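Local structure of putative alpha-N-acetylgalactosaminidase (Bacillus halodurans C-125, 3CC1) at residues A[41-46]-A[106-111]; A[45-50]-A[336-341]; A[14-19]-A[29-34]; A[306-309]-A[314-317]; A[280-285]-A[318-323]. The protein probably removes terminal alpha-linked N-acetylgalactosamine from glycoconjugates by hydrolysis, as a putative alpha-N-acetylgalactosaminidase built on a TIM-barrel domain with a C-terminal beta sandwich. All coordinates share one frame; numbering follows the deposited sequence.

Interaction 1: residues A[41-46]-A[106-111]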
# COMPACT_ATOMS: atom_id res chain seq x y z
N HIS A 41 -7.59 -44.18 -0.94
CA HIS A 41 -8.69 -43.25 -1.18
C HIS A 41 -8.41 -42.17 -2.23
O HIS A 41 -9.35 -41.56 -2.75
CB HIS A 41 -9.07 -42.51 0.12
CG HIS A 41 -9.51 -43.40 1.21
ND1 HIS A 41 -8.70 -43.70 2.29
CD2 HIS A 41 -10.65 -44.10 1.40
CE1 HIS A 41 -9.33 -44.54 3.09
NE2 HIS A 41 -10.51 -44.80 2.57
N LEU A 42 -7.13 -41.90 -2.50
CA LEU A 42 -6.76 -40.69 -3.20
C LEU A 42 -5.97 -40.91 -4.51
O LEU A 42 -6.01 -40.08 -5.42
CB LEU A 42 -5.96 -39.78 -2.25
CG LEU A 42 -6.63 -39.24 -0.98
CD1 LEU A 42 -5.62 -38.41 -0.13
CD2 LEU A 42 -7.90 -38.42 -1.28
N LYS A 43 -5.28 -42.03 -4.60
CA LYS A 43 -4.35 -42.30 -5.68
C LYS A 43 -5.08 -42.16 -7.03
O LYS A 43 -4.56 -41.62 -8.00
CB LYS A 43 -3.75 -43.71 -5.52
CG LYS A 43 -2.80 -44.13 -6.60
CD LYS A 43 -2.05 -45.42 -6.24
CE LYS A 43 -2.99 -46.63 -6.17
NZ LYS A 43 -2.24 -47.87 -5.76
N LYS A 44 -6.30 -42.63 -7.07
CA LYS A 44 -7.03 -42.69 -8.33
C LYS A 44 -7.37 -41.27 -8.84
O LYS A 44 -7.68 -41.08 -10.01
CB LYS A 44 -8.28 -43.56 -8.18
CG LYS A 44 -9.40 -42.94 -7.35
CD LYS A 44 -10.72 -43.73 -7.46
CE LYS A 44 -11.68 -43.05 -8.44
NZ LYS A 44 -13.05 -43.66 -8.56
N TYR A 45 -7.28 -40.28 -7.98
CA TYR A 45 -7.62 -38.89 -8.35
C TYR A 45 -6.37 -38.08 -8.69
O TYR A 45 -6.48 -36.92 -9.04
CB TYR A 45 -8.35 -38.18 -7.22
CG TYR A 45 -9.69 -38.77 -6.97
CD1 TYR A 45 -10.77 -38.45 -7.78
CD2 TYR A 45 -9.88 -39.67 -5.95
CE1 TYR A 45 -11.99 -39.01 -7.58
CE2 TYR A 45 -11.09 -40.23 -5.74
CZ TYR A 45 -12.13 -39.91 -6.56
OH TYR A 45 -13.34 -40.48 -6.31
N GLY A 46 -5.19 -38.68 -8.55
CA GLY A 46 -3.93 -38.05 -8.97
C GLY A 46 -2.94 -37.71 -7.87
O GLY A 46 -1.83 -37.20 -8.14
N LEU A 106 2.98 -49.26 -2.98
CA LEU A 106 1.58 -48.73 -2.95
C LEU A 106 1.22 -47.94 -4.24
O LEU A 106 0.12 -47.40 -4.38
CB LEU A 106 1.37 -47.84 -1.72
CG LEU A 106 1.41 -48.53 -0.35
CD1 LEU A 106 1.56 -47.50 0.82
CD2 LEU A 106 0.18 -49.42 -0.20
N GLY A 107 2.16 -47.88 -5.18
CA GLY A 107 1.99 -47.12 -6.41
C GLY A 107 2.15 -45.62 -6.22
O GLY A 107 1.61 -44.83 -6.99
N LEU A 108 2.88 -45.22 -5.18
CA LEU A 108 3.05 -43.82 -4.86
C LEU A 108 4.52 -43.44 -5.03
O LEU A 108 5.36 -44.27 -5.37
CB LEU A 108 2.56 -43.54 -3.43
CG LEU A 108 1.09 -43.82 -3.07
CD1 LEU A 108 0.88 -43.52 -1.59
CD2 LEU A 108 0.11 -43.00 -3.94
N LYS A 109 4.82 -42.18 -4.83
CA LYS A 109 6.17 -41.62 -5.00
C LYS A 109 6.64 -40.99 -3.70
O LYS A 109 5.83 -40.54 -2.89
CB LYS A 109 6.17 -40.60 -6.13
CG LYS A 109 6.05 -41.26 -7.52
CD LYS A 109 5.80 -40.26 -8.63
CE LYS A 109 5.68 -40.96 -10.03
NZ LYS A 109 6.81 -41.88 -10.29
N PHE A 110 7.97 -41.00 -3.50
CA PHE A 110 8.59 -40.62 -2.23
C PHE A 110 9.43 -39.36 -2.40
O PHE A 110 10.21 -39.24 -3.33
CB PHE A 110 9.48 -41.74 -1.66
CG PHE A 110 10.17 -41.37 -0.35
CD1 PHE A 110 9.43 -41.03 0.77
CD2 PHE A 110 11.53 -41.29 -0.27
CE1 PHE A 110 10.05 -40.67 1.95
CE2 PHE A 110 12.17 -40.96 0.92
CZ PHE A 110 11.43 -40.64 2.02
N GLY A 111 9.19 -38.40 -1.52
CA GLY A 111 9.89 -37.14 -1.56
C GLY A 111 10.48 -36.74 -0.22
O GLY A 111 10.01 -37.17 0.84
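Lys43 sets CG anti to its own N (chi1 178°) and bends its chain at chi3 (67°). This brings NZ to the backbone of Leu106, at the end of helix 97-105. The setting is the TIM barrel of this glycosidase family. Segment 41-46 leads from helix 28-41 to strand 49-52. Segment 106-111 leads from helix 97-105 into strand 109-115, which lies next to 49-52 in the parallel sheet. Two successive helix-to-strand turns therefore meet here. Gly107 ends its helix in a Schellman motif with positive phi.

NZ donates a hydrogen bond to Leu106 O at 2.8 Å. It stands above the carbonyl plane (41° out of it) and points at no lone pair. The carbonyl belongs to the C-terminal end of a helix, where a positive group is probably favoured. The aliphatic part of the lysine lies along the same turn. CD is 3.5 Å from Leu106 O and 3.8 Å from Gly107 O. Gly107 has no side chain, and a CB there would sit only 3.1 Å from Lys43 NZ. That would be tight.

Lys43 is exposed and Leu108 buried, so the contact spans surface and interior. It lies at the barrel end where the strands begin. Leu108 packs on Ile103 of helix 97-105, Met38 of helix 28-41 and Ile50 of strand 49-52. Lys43 itself starts a short 3-10 turn, in which Tyr45 N bonds to Leu42 O and Gly46 N to Lys43 O. Where the two side chains meet, Leu108 CD2 rests 4.0 Å from Lys43 CD and 4.1 Å from Lys43 CG.

Interaction 2: residues A[45-50]-A[336-341]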
# COMPACT_ATOMS: atom_id res chain seq x y z
N TYR A 45 -7.28 -40.28 -7.98
CA TYR A 45 -7.62 -38.89 -8.35
C TYR A 45 -6.37 -38.08 -8.69
O TYR A 45 -6.48 -36.92 -9.04
CB TYR A 45 -8.35 -38.18 -7.22
CG TYR A 45 -9.69 -38.77 -6.97
CD1 TYR A 45 -10.77 -38.45 -7.78
CD2 TYR A 45 -9.88 -39.67 -5.95
CE1 TYR A 45 -11.99 -39.01 -7.58
CE2 TYR A 45 -11.09 -40.23 -5.74
CZ TYR A 45 -12.13 -39.91 -6.56
OH TYR A 45 -13.34 -40.48 -6.31
N GLY A 46 -5.19 -38.68 -8.55
CA GLY A 46 -3.93 -38.05 -8.97
C GLY A 46 -2.94 -37.71 -7.87
O GLY A 46 -1.83 -37.20 -8.14
N TRP A 47 -3.35 -37.97 -6.63
CA TRP A 47 -2.49 -37.78 -5.45
C TRP A 47 -1.43 -38.87 -5.43
O TRP A 47 -1.74 -40.05 -5.43
CB TRP A 47 -3.31 -37.85 -4.14
CG TRP A 47 -4.37 -36.80 -4.06
CD1 TRP A 47 -5.66 -36.91 -4.49
CD2 TRP A 47 -4.24 -35.48 -3.52
NE1 TRP A 47 -6.34 -35.74 -4.28
CE2 TRP A 47 -5.50 -34.84 -3.70
CE3 TRP A 47 -3.20 -34.77 -2.93
CZ2 TRP A 47 -5.74 -33.54 -3.28
CZ3 TRP A 47 -3.43 -33.45 -2.53
CH2 TRP A 47 -4.70 -32.86 -2.70
N GLU A 48 -0.17 -38.45 -5.38
CA GLU A 48 0.90 -39.40 -5.59
C GLU A 48 2.14 -39.30 -4.73
O GLU A 48 2.82 -40.30 -4.53
CB GLU A 48 1.23 -39.45 -7.07
CG GLU A 48 1.98 -38.35 -7.60
CD GLU A 48 2.58 -38.73 -8.96
OE1 GLU A 48 2.83 -39.94 -9.14
OE2 GLU A 48 2.79 -37.83 -9.83
N TYR A 49 2.45 -38.11 -4.23
CA TYR A 49 3.69 -37.90 -3.51
C TYR A 49 3.49 -38.00 -2.00
O TYR A 49 2.51 -37.49 -1.46
CB TYR A 49 4.28 -36.54 -3.85
CG TYR A 49 4.89 -36.47 -5.20
CD1 TYR A 49 6.15 -37.00 -5.44
CD2 TYR A 49 4.18 -35.92 -6.27
CE1 TYR A 49 6.70 -36.98 -6.71
CE2 TYR A 49 4.73 -35.88 -7.53
CZ TYR A 49 5.99 -36.41 -7.75
OH TYR A 49 6.57 -36.36 -9.00
N ILE A 50 4.42 -38.67 -1.35
CA ILE A 50 4.50 -38.79 0.12
C ILE A 50 5.84 -38.15 0.49
O ILE A 50 6.91 -38.66 0.12
CB ILE A 50 4.38 -40.26 0.57
CG1 ILE A 50 2.96 -40.83 0.24
CG2 ILE A 50 4.76 -40.44 2.08
CD1 ILE A 50 1.82 -40.25 1.12
N GLY A 336 -13.54 -32.32 -10.97
CA GLY A 336 -13.64 -31.04 -11.65
C GLY A 336 -12.62 -30.02 -11.18
O GLY A 336 -11.98 -29.38 -11.99
N ILE A 337 -12.48 -29.88 -9.87
CA ILE A 337 -11.48 -28.97 -9.27
C ILE A 337 -10.04 -29.40 -9.60
O ILE A 337 -9.19 -28.60 -9.92
CB ILE A 337 -11.67 -28.87 -7.71
CG1 ILE A 337 -13.03 -28.23 -7.38
CG2 ILE A 337 -10.51 -28.18 -7.02
CD1 ILE A 337 -13.29 -26.77 -7.96
N LEU A 338 -9.77 -30.68 -9.44
CA LEU A 338 -8.45 -31.21 -9.67
C LEU A 338 -8.08 -31.05 -11.12
O LEU A 338 -6.94 -30.80 -11.48
CB LEU A 338 -8.37 -32.68 -9.27
CG LEU A 338 -8.57 -33.01 -7.77
CD1 LEU A 338 -8.51 -34.55 -7.55
CD2 LEU A 338 -7.58 -32.20 -6.91
N SER A 339 -9.07 -31.21 -11.98
CA SER A 339 -8.81 -31.03 -13.38
C SER A 339 -8.42 -29.58 -13.77
O SER A 339 -7.62 -29.34 -14.68
CB SER A 339 -10.02 -31.53 -14.15
OG SER A 339 -9.89 -31.10 -15.47
N ILE A 340 -8.95 -28.60 -13.04
CA ILE A 340 -8.51 -27.20 -13.23
C ILE A 340 -7.01 -27.11 -12.92
O ILE A 340 -6.22 -26.60 -13.73
CB ILE A 340 -9.34 -26.19 -12.39
CG1 ILE A 340 -10.80 -26.25 -12.84
CG2 ILE A 340 -8.80 -24.78 -12.52
CD1 ILE A 340 -11.80 -25.64 -11.91
N ASN A 341 -6.62 -27.61 -11.74
CA ASN A 341 -5.21 -27.55 -11.28
C ASN A 341 -4.27 -28.34 -12.20
O ASN A 341 -3.12 -27.93 -12.49
CB ASN A 341 -5.11 -28.11 -9.87
CG ASN A 341 -3.67 -28.11 -9.33
OD1 ASN A 341 -2.97 -29.12 -9.40
ND2 ASN A 341 -3.25 -26.98 -8.81
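Leu338 reaches from helix 335-343 to Tyr45 and Trp47. Its CB points toward segment 45-50. CG is anti to the carbonyl carbon (chi1 -65°), and this carries both methyls toward segment 45-50. CD1 does most of the touching. It is 3.5 Å from Tyr45 O and 3.6 Å from Tyr45 CB. The same methyl lies obliquely to both aromatic rings, with Trp47 NE1 at 4.1 Å. CD2 is the second tip and comes within 4.3 Å of Trp47 CZ2. Leu338 and Trp47 cross at about a right angle.

The contact is apolar. Trp47 NE1 finds its partner outside it, donating to Leu332 O at the end of helix 326-332, and this bond helps fix the turn of the indole. The tyrosine presents CB and backbone O to the leucine, while its ring leads away and touches Thr333. Between Tyr45 and Trp47, Gly46 has a positive phi (114°). A CB there would collide with Tyr45 O.

Other parts of the barrel complete the surroundings. Met14 and Leu315, from strands 14-17 and 315-317, pack on both Leu338 and Trp47. Met38 of helix 28-41 and Leu42 also touch the indole. Gly336, two residues before Leu338, belongs to the pocket that holds the polyethylene glycol ligand. The arrangement belongs to the end of the TIM barrel where the strands begin: helix 335-343, the second helix after strand 315-317, packs against the turn leading into strand 49-52.

Interaction 3: residues A[14-19]-A[29-34]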
# COMPACT_ATOMS: atom_id res chain seq x y z
N MSE A 14 0.93 -33.34 -6.70
CA MSE A 14 -0.12 -33.60 -5.74
C MSE A 14 0.34 -34.68 -4.76
O MSE A 14 0.81 -35.77 -5.16
CB MSE A 14 -1.39 -34.09 -6.46
CG MSE A 14 -2.03 -33.04 -7.39
SE MSE A 14 -3.52 -33.75 -8.35
CE MSE A 14 -4.60 -34.42 -6.86
N GLY A 15 0.21 -34.36 -3.48
CA GLY A 15 0.65 -35.27 -2.45
C GLY A 15 0.37 -34.81 -1.06
O GLY A 15 -0.53 -34.02 -0.83
N TRP A 16 1.12 -35.39 -0.13
CA TRP A 16 1.02 -35.15 1.29
C TRP A 16 2.43 -34.81 1.78
O TRP A 16 3.42 -35.38 1.33
CB TRP A 16 0.48 -36.40 2.02
CG TRP A 16 0.59 -36.41 3.53
CD1 TRP A 16 -0.32 -35.92 4.42
CD2 TRP A 16 1.66 -36.96 4.33
NE1 TRP A 16 0.14 -36.06 5.70
CE2 TRP A 16 1.33 -36.73 5.68
CE3 TRP A 16 2.89 -37.57 4.03
CZ2 TRP A 16 2.14 -37.14 6.72
CZ3 TRP A 16 3.69 -38.01 5.09
CH2 TRP A 16 3.31 -37.79 6.41
N ASN A 17 2.50 -33.86 2.68
CA ASN A 17 3.74 -33.44 3.31
C ASN A 17 3.57 -33.45 4.85
O ASN A 17 2.55 -33.02 5.36
CB ASN A 17 4.14 -32.07 2.74
CG ASN A 17 5.40 -31.49 3.38
OD1 ASN A 17 5.43 -31.21 4.57
ND2 ASN A 17 6.43 -31.31 2.57
N SER A 18 4.58 -33.96 5.55
CA SER A 18 4.54 -34.24 6.99
C SER A 18 4.58 -32.98 7.88
O SER A 18 4.34 -33.10 9.07
CB SER A 18 5.72 -35.12 7.40
OG SER A 18 6.96 -34.47 7.24
N TRP A 19 4.84 -31.81 7.30
CA TRP A 19 5.14 -30.62 8.11
C TRP A 19 3.99 -30.07 8.96
O TRP A 19 4.17 -29.81 10.15
CB TRP A 19 5.71 -29.48 7.25
CG TRP A 19 6.11 -28.33 8.10
CD1 TRP A 19 5.39 -27.20 8.31
CD2 TRP A 19 7.31 -28.18 8.88
NE1 TRP A 19 6.05 -26.37 9.18
CE2 TRP A 19 7.23 -26.93 9.54
CE3 TRP A 19 8.44 -28.97 9.09
CZ2 TRP A 19 8.22 -26.47 10.41
CZ3 TRP A 19 9.43 -28.51 9.94
CH2 TRP A 19 9.31 -27.28 10.60
N GLU A 29 6.15 -44.89 10.78
CA GLU A 29 4.78 -45.38 10.91
C GLU A 29 3.76 -44.34 10.47
O GLU A 29 2.77 -44.67 9.80
CB GLU A 29 4.51 -45.83 12.35
CG GLU A 29 3.10 -46.37 12.60
CD GLU A 29 2.07 -45.27 12.85
OE1 GLU A 29 2.46 -44.20 13.42
OE2 GLU A 29 0.88 -45.49 12.52
N GLU A 30 4.02 -43.07 10.80
CA GLU A 30 3.14 -41.97 10.40
C GLU A 30 3.20 -41.78 8.89
O GLU A 30 2.15 -41.61 8.24
CB GLU A 30 3.45 -40.68 11.16
CG GLU A 30 3.02 -40.74 12.60
CD GLU A 30 3.77 -39.79 13.52
OE1 GLU A 30 4.78 -39.20 13.12
OE2 GLU A 30 3.32 -39.62 14.69
N VAL A 31 4.40 -41.83 8.31
CA VAL A 31 4.53 -41.73 6.84
C VAL A 31 3.79 -42.87 6.12
O VAL A 31 3.05 -42.63 5.16
CB VAL A 31 6.02 -41.72 6.42
CG1 VAL A 31 6.16 -41.76 4.89
CG2 VAL A 31 6.73 -40.51 7.04
N LEU A 32 3.99 -44.11 6.57
CA LEU A 32 3.31 -45.27 5.96
C LEU A 32 1.77 -45.23 6.13
O LEU A 32 1.05 -45.62 5.20
CB LEU A 32 3.87 -46.59 6.50
CG LEU A 32 5.27 -46.89 5.93
CD1 LEU A 32 5.92 -48.13 6.54
CD2 LEU A 32 5.15 -47.04 4.36
N GLY A 33 1.29 -44.80 7.29
CA GLY A 33 -0.14 -44.64 7.50
C GLY A 33 -0.76 -43.67 6.51
O GLY A 33 -1.77 -43.94 5.93
N ASN A 34 -0.11 -42.52 6.30
CA ASN A 34 -0.63 -41.56 5.34
C ASN A 34 -0.53 -42.07 3.90
O ASN A 34 -1.47 -41.90 3.11
CB ASN A 34 0.05 -40.21 5.52
CG ASN A 34 -0.49 -39.46 6.71
OD1 ASN A 34 -1.46 -38.72 6.58
ND2 ASN A 34 0.15 -39.62 7.88
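Strand 14-17 and helix 29-34 run nearly antiparallel (152°), with axes 10.2 Å apart, and Trp16 and Asn34 are the nearest backbone pair. They belong to the first strand of the TIM barrel and the helix packed outside it. Trp16 has CG anti to N (chi1 168°), which lays its indole against the helix. Asn34 stacks on one face. Its CB makes a CH-pi contact 3.8 Å from the centroid of the six-membered ring. The amide continues along the ring, its plane turned 15° from the indole. Asn34 CG is 3.4 Å from Trp16 CE2. Asn34 OD1 lies 3.2 Å from Trp16 NE1, over the face, and makes no hydrogen bond to it. NE1 donates to Gly319 O instead. Ser18 N lies over the opposite face, toward the rim.

The amide is held at both ends. ND2 donates to Glu30 O at 2.8 Å and also to Glu320 OE1, while OD1 accepts from Leu321 N. With an alanine in place of Trp16, Gly319 O would probably lose its donor and a gap would open beside the Asn34 amide. The chemistry implies a fixed stack: the polar ends of both groups bond to other partners, and the flat groups meet by their faces.

Interaction 4: residues A[306-309]-A[314-317]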
# COMPACT_ATOMS: atom_id res chain seq x y z
N ASN A 306 -9.75 -22.98 -4.36
CA ASN A 306 -10.11 -22.36 -5.64
C ASN A 306 -8.92 -21.59 -6.23
O ASN A 306 -8.64 -21.68 -7.41
CB ASN A 306 -11.33 -21.44 -5.49
CG ASN A 306 -12.65 -22.21 -5.38
OD1 ASN A 306 -12.77 -23.33 -5.89
ND2 ASN A 306 -13.63 -21.62 -4.72
N LEU A 307 -8.23 -20.83 -5.40
CA LEU A 307 -7.09 -20.04 -5.85
C LEU A 307 -5.90 -20.94 -6.23
O LEU A 307 -5.24 -20.74 -7.28
CB LEU A 307 -6.67 -19.01 -4.76
CG LEU A 307 -5.36 -18.26 -5.07
CD1 LEU A 307 -5.54 -17.46 -6.36
CD2 LEU A 307 -4.87 -17.34 -3.89
N TRP A 308 -5.63 -21.93 -5.38
CA TRP A 308 -4.57 -22.91 -5.60
C TRP A 308 -4.83 -23.68 -6.89
O TRP A 308 -3.93 -23.91 -7.66
CB TRP A 308 -4.47 -23.93 -4.45
CG TRP A 308 -3.57 -23.62 -3.25
CD1 TRP A 308 -2.64 -24.45 -2.72
CD2 TRP A 308 -3.56 -22.43 -2.41
NE1 TRP A 308 -2.05 -23.88 -1.63
CE2 TRP A 308 -2.59 -22.65 -1.41
CE3 TRP A 308 -4.24 -21.22 -2.43
CZ2 TRP A 308 -2.32 -21.71 -0.43
CZ3 TRP A 308 -3.97 -20.28 -1.43
CH2 TRP A 308 -3.01 -20.53 -0.46
N ALA A 309 -6.07 -24.06 -7.11
CA ALA A 309 -6.45 -24.77 -8.35
C ALA A 309 -6.22 -23.92 -9.60
O ALA A 309 -5.54 -24.32 -10.52
CB ALA A 309 -7.93 -25.22 -8.30
N PRO A 314 1.21 -26.46 -6.73
CA PRO A 314 1.22 -27.80 -6.16
C PRO A 314 0.19 -27.92 -5.06
O PRO A 314 -0.11 -26.95 -4.39
CB PRO A 314 2.62 -27.96 -5.57
CG PRO A 314 3.44 -26.93 -6.20
CD PRO A 314 2.54 -25.83 -6.70
N LEU A 315 -0.36 -29.11 -4.92
CA LEU A 315 -1.37 -29.43 -3.92
C LEU A 315 -0.74 -30.42 -2.95
O LEU A 315 -0.72 -31.61 -3.23
CB LEU A 315 -2.63 -30.05 -4.58
CG LEU A 315 -3.37 -29.15 -5.58
CD1 LEU A 315 -4.69 -29.85 -6.15
CD2 LEU A 315 -3.68 -27.75 -5.02
N MSE A 316 -0.24 -29.92 -1.83
CA MSE A 316 0.35 -30.76 -0.79
C MSE A 316 -0.48 -30.73 0.48
O MSE A 316 -0.39 -29.76 1.24
CB MSE A 316 1.77 -30.32 -0.48
CG MSE A 316 2.72 -30.59 -1.62
SE MSE A 316 3.19 -32.50 -1.82
CE MSE A 316 3.03 -32.26 -3.54
N PHE A 317 -1.21 -31.77 0.76
CA PHE A 317 -2.04 -31.86 1.92
C PHE A 317 -1.21 -32.00 3.18
O PHE A 317 -0.38 -32.84 3.25
CB PHE A 317 -2.96 -33.05 1.79
CG PHE A 317 -4.00 -33.15 2.84
CD1 PHE A 317 -3.79 -33.82 3.99
CD2 PHE A 317 -5.24 -32.60 2.66
CE1 PHE A 317 -4.75 -33.93 4.92
CE2 PHE A 317 -6.21 -32.71 3.59
CZ PHE A 317 -5.96 -33.37 4.73
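Leu315 CD2 and Trp308 CB meet at 3.9 Å, and this is the heart of the contact. The same methyl is 4.2 Å from Trp308 CD1. It comes to the edge of the indole, near its plane, and the two side chains cross obliquely. Pro314 O also approaches Trp308 CD1, at 3.9 Å and at a slant to the ring. Leu315 keeps CG anti to its carbonyl carbon (chi1 -61°), and this turns the end of the side chain toward the helix.

The next shell holds the indole. Trp308 NE1 donates to Gly273 O. Phe243 meets the ring with planes about 50° apart. Leu250 and Met253 of helix 247-262 also touch it. On the side of the leucine, Leu338 and Asn341 of helix 335-343 pack against Leu315. A weak hydrogen bond from Asn341 ND2 to Trp308 O ties that helix to this one.

Further out, the strand is fixed by its sheet. Leu315 and Phe317 make backbone bonds with Gly15 of strand 14-17, and Met316 pairs with Leu275. Asn306 ties the helix to the C-terminal domain. Its OD1 accepts from Trp401 NE1, and its ND2 bonds to Ser424 OG, so the barrel helix meets the C-terminal beta sandwich.

Helix 298-310 turns within four residues into strand 315-317, and tryptophan and leucine pack across that turn. This is the last helix-to-strand step of the TIM barrel, where the final strand comes to lie beside the first.

Interaction 5: residues A[280-285]-A[318-323]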
# COMPACT_ATOMS: atom_id res chain seq x y z
N ILE A 280 -4.24 -31.14 12.05
CA ILE A 280 -2.92 -30.53 11.94
C ILE A 280 -2.44 -30.13 13.32
O ILE A 280 -3.20 -30.16 14.27
CB ILE A 280 -2.94 -29.28 10.97
CG1 ILE A 280 -3.94 -28.22 11.43
CG2 ILE A 280 -3.23 -29.71 9.54
CD1 ILE A 280 -4.09 -27.00 10.47
N GLY A 281 -1.16 -29.77 13.41
CA GLY A 281 -0.58 -29.24 14.62
C GLY A 281 -0.34 -30.26 15.71
O GLY A 281 -0.26 -29.91 16.88
N ILE A 282 -0.24 -31.54 15.33
CA ILE A 282 -0.12 -32.64 16.30
C ILE A 282 1.20 -32.52 17.06
O ILE A 282 1.22 -32.57 18.29
CB ILE A 282 -0.33 -34.02 15.64
CG1 ILE A 282 -1.72 -34.08 15.01
CG2 ILE A 282 -0.20 -35.18 16.66
CD1 ILE A 282 -1.98 -35.30 14.17
N ARG A 283 2.30 -32.34 16.33
CA ARG A 283 3.58 -32.01 16.93
C ARG A 283 4.14 -30.90 16.05
O ARG A 283 4.69 -31.17 15.02
CB ARG A 283 4.52 -33.21 16.98
CG ARG A 283 3.99 -34.39 17.84
CD ARG A 283 5.02 -35.49 18.08
NE ARG A 283 5.64 -35.98 16.84
CZ ARG A 283 5.16 -36.96 16.08
NH1 ARG A 283 4.04 -37.56 16.40
NH2 ARG A 283 5.83 -37.34 15.00
N SER A 284 3.91 -29.66 16.46
CA SER A 284 4.08 -28.47 15.62
C SER A 284 4.24 -27.22 16.50
O SER A 284 3.45 -26.96 17.42
CB SER A 284 2.87 -28.27 14.71
OG SER A 284 3.08 -27.23 13.79
N VAL A 285 5.24 -26.42 16.18
CA VAL A 285 5.54 -25.24 16.97
C VAL A 285 5.56 -23.90 16.17
O VAL A 285 5.84 -22.85 16.74
CB VAL A 285 6.89 -25.40 17.74
CG1 VAL A 285 6.76 -26.54 18.78
CG2 VAL A 285 8.06 -25.66 16.78
N GLY A 318 -1.50 -31.19 4.17
CA GLY A 318 -0.65 -31.12 5.36
C GLY A 318 -1.22 -31.71 6.63
O GLY A 318 -0.55 -31.76 7.68
N GLY A 319 -2.46 -32.18 6.54
CA GLY A 319 -3.11 -32.89 7.63
C GLY A 319 -2.73 -34.36 7.72
O GLY A 319 -2.13 -34.95 6.81
N GLU A 320 -3.07 -34.92 8.87
CA GLU A 320 -3.01 -36.34 9.11
C GLU A 320 -4.22 -36.96 8.42
O GLU A 320 -5.32 -36.95 8.96
CB GLU A 320 -3.01 -36.65 10.62
CG GLU A 320 -3.21 -38.15 10.99
CD GLU A 320 -2.32 -39.13 10.21
OE1 GLU A 320 -1.09 -39.17 10.45
OE2 GLU A 320 -2.88 -39.87 9.37
N LEU A 321 -3.96 -37.51 7.24
CA LEU A 321 -5.00 -38.03 6.36
C LEU A 321 -5.94 -39.03 7.03
O LEU A 321 -7.15 -39.07 6.73
CB LEU A 321 -4.39 -38.67 5.10
CG LEU A 321 -3.86 -37.71 4.02
CD1 LEU A 321 -3.00 -38.49 3.03
CD2 LEU A 321 -4.99 -36.97 3.31
N ARG A 322 -5.38 -39.84 7.94
CA ARG A 322 -6.12 -40.93 8.53
C ARG A 322 -7.25 -40.41 9.40
O ARG A 322 -8.21 -41.13 9.66
CB ARG A 322 -5.23 -41.89 9.34
CG ARG A 322 -4.46 -42.87 8.49
CD ARG A 322 -3.36 -43.53 9.27
NE ARG A 322 -2.37 -42.57 9.76
CZ ARG A 322 -1.43 -42.88 10.64
NH1 ARG A 322 -1.29 -44.11 11.07
NH2 ARG A 322 -0.56 -41.96 11.06
N ASP A 323 -7.15 -39.15 9.79
CA ASP A 323 -8.18 -38.56 10.65
C ASP A 323 -9.20 -37.73 9.87
O ASP A 323 -9.99 -37.01 10.45
CB ASP A 323 -7.53 -37.68 11.71
CG ASP A 323 -6.75 -38.48 12.71
OD1 ASP A 323 -7.08 -39.67 12.87
OD2 ASP A 323 -5.83 -37.93 13.34
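The carboxylate of Glu320, whose CB touches Ile282, is met from above its plane by Arg322. The guanidinium comes side-on: NH2 bonds to OE1 at 2.9 Å and NE to OE2 at 2.8 Å. Both oxygens lie close to the guanidinium plane (9° and 12° out of it), at its edge. Arg322 N adds a third bond, on the anti lone pair of OE2. OE1 also bonds to Tyr22 OH. The chain bends at chi2 (48°), which carries the acid away from segment 280-285 and leaves CB facing it.

Segment 318-323 follows strand 315-317 at its C-terminal end, the end where TIM-barrel glycosidases carry their active site. Segment 280-285 is the loop that packs on it. Ile282 CD1 rests 3.9 Å from Glu320 CB. Ile280 CG2 lies 3.7 Å from Gly319 CA and 3.9 Å from Gly318 O. Gly318 and Gly319 present bare backbone to this methyl.

An alanine in place of Glu320 would probably leave Arg322 NE and NH2 without their acid and the guanidinium less firmly fixed, with Tyr22 OH short of a partner. Arg322 NH1 still has Glu29. The 3-10 turn 321-323 is closed by Asp323 N, which bonds to Glu320 O at 3.0 Å.

Overall arrangement
Interactions 1 to 4 all reach the parallel barrel sheet, in which strands 109-115, 49-52, 14-17 and 315-317 lie side by side. Backbone bonds join them: Lys109 N to Glu48 O (2.8 Å), Tyr49 O to Trp16 N (2.8 Å), and Gly15 O to Phe317 N (2.8 Å). Interactions 2 and 4, with centres about 9 Å apart, share a core where Leu338 CD2 meets Leu315 CD1 (3.8 Å). Interactions 3 and 5 are bound by the salt bridge between Glu30 OE2 and Arg283 NH1 (2.8 Å). Interaction 2 also holds Gly336 of the glycol pocket. The centre of interaction 5, in loops past the strand ends, is about 20 Å from that of interaction 2.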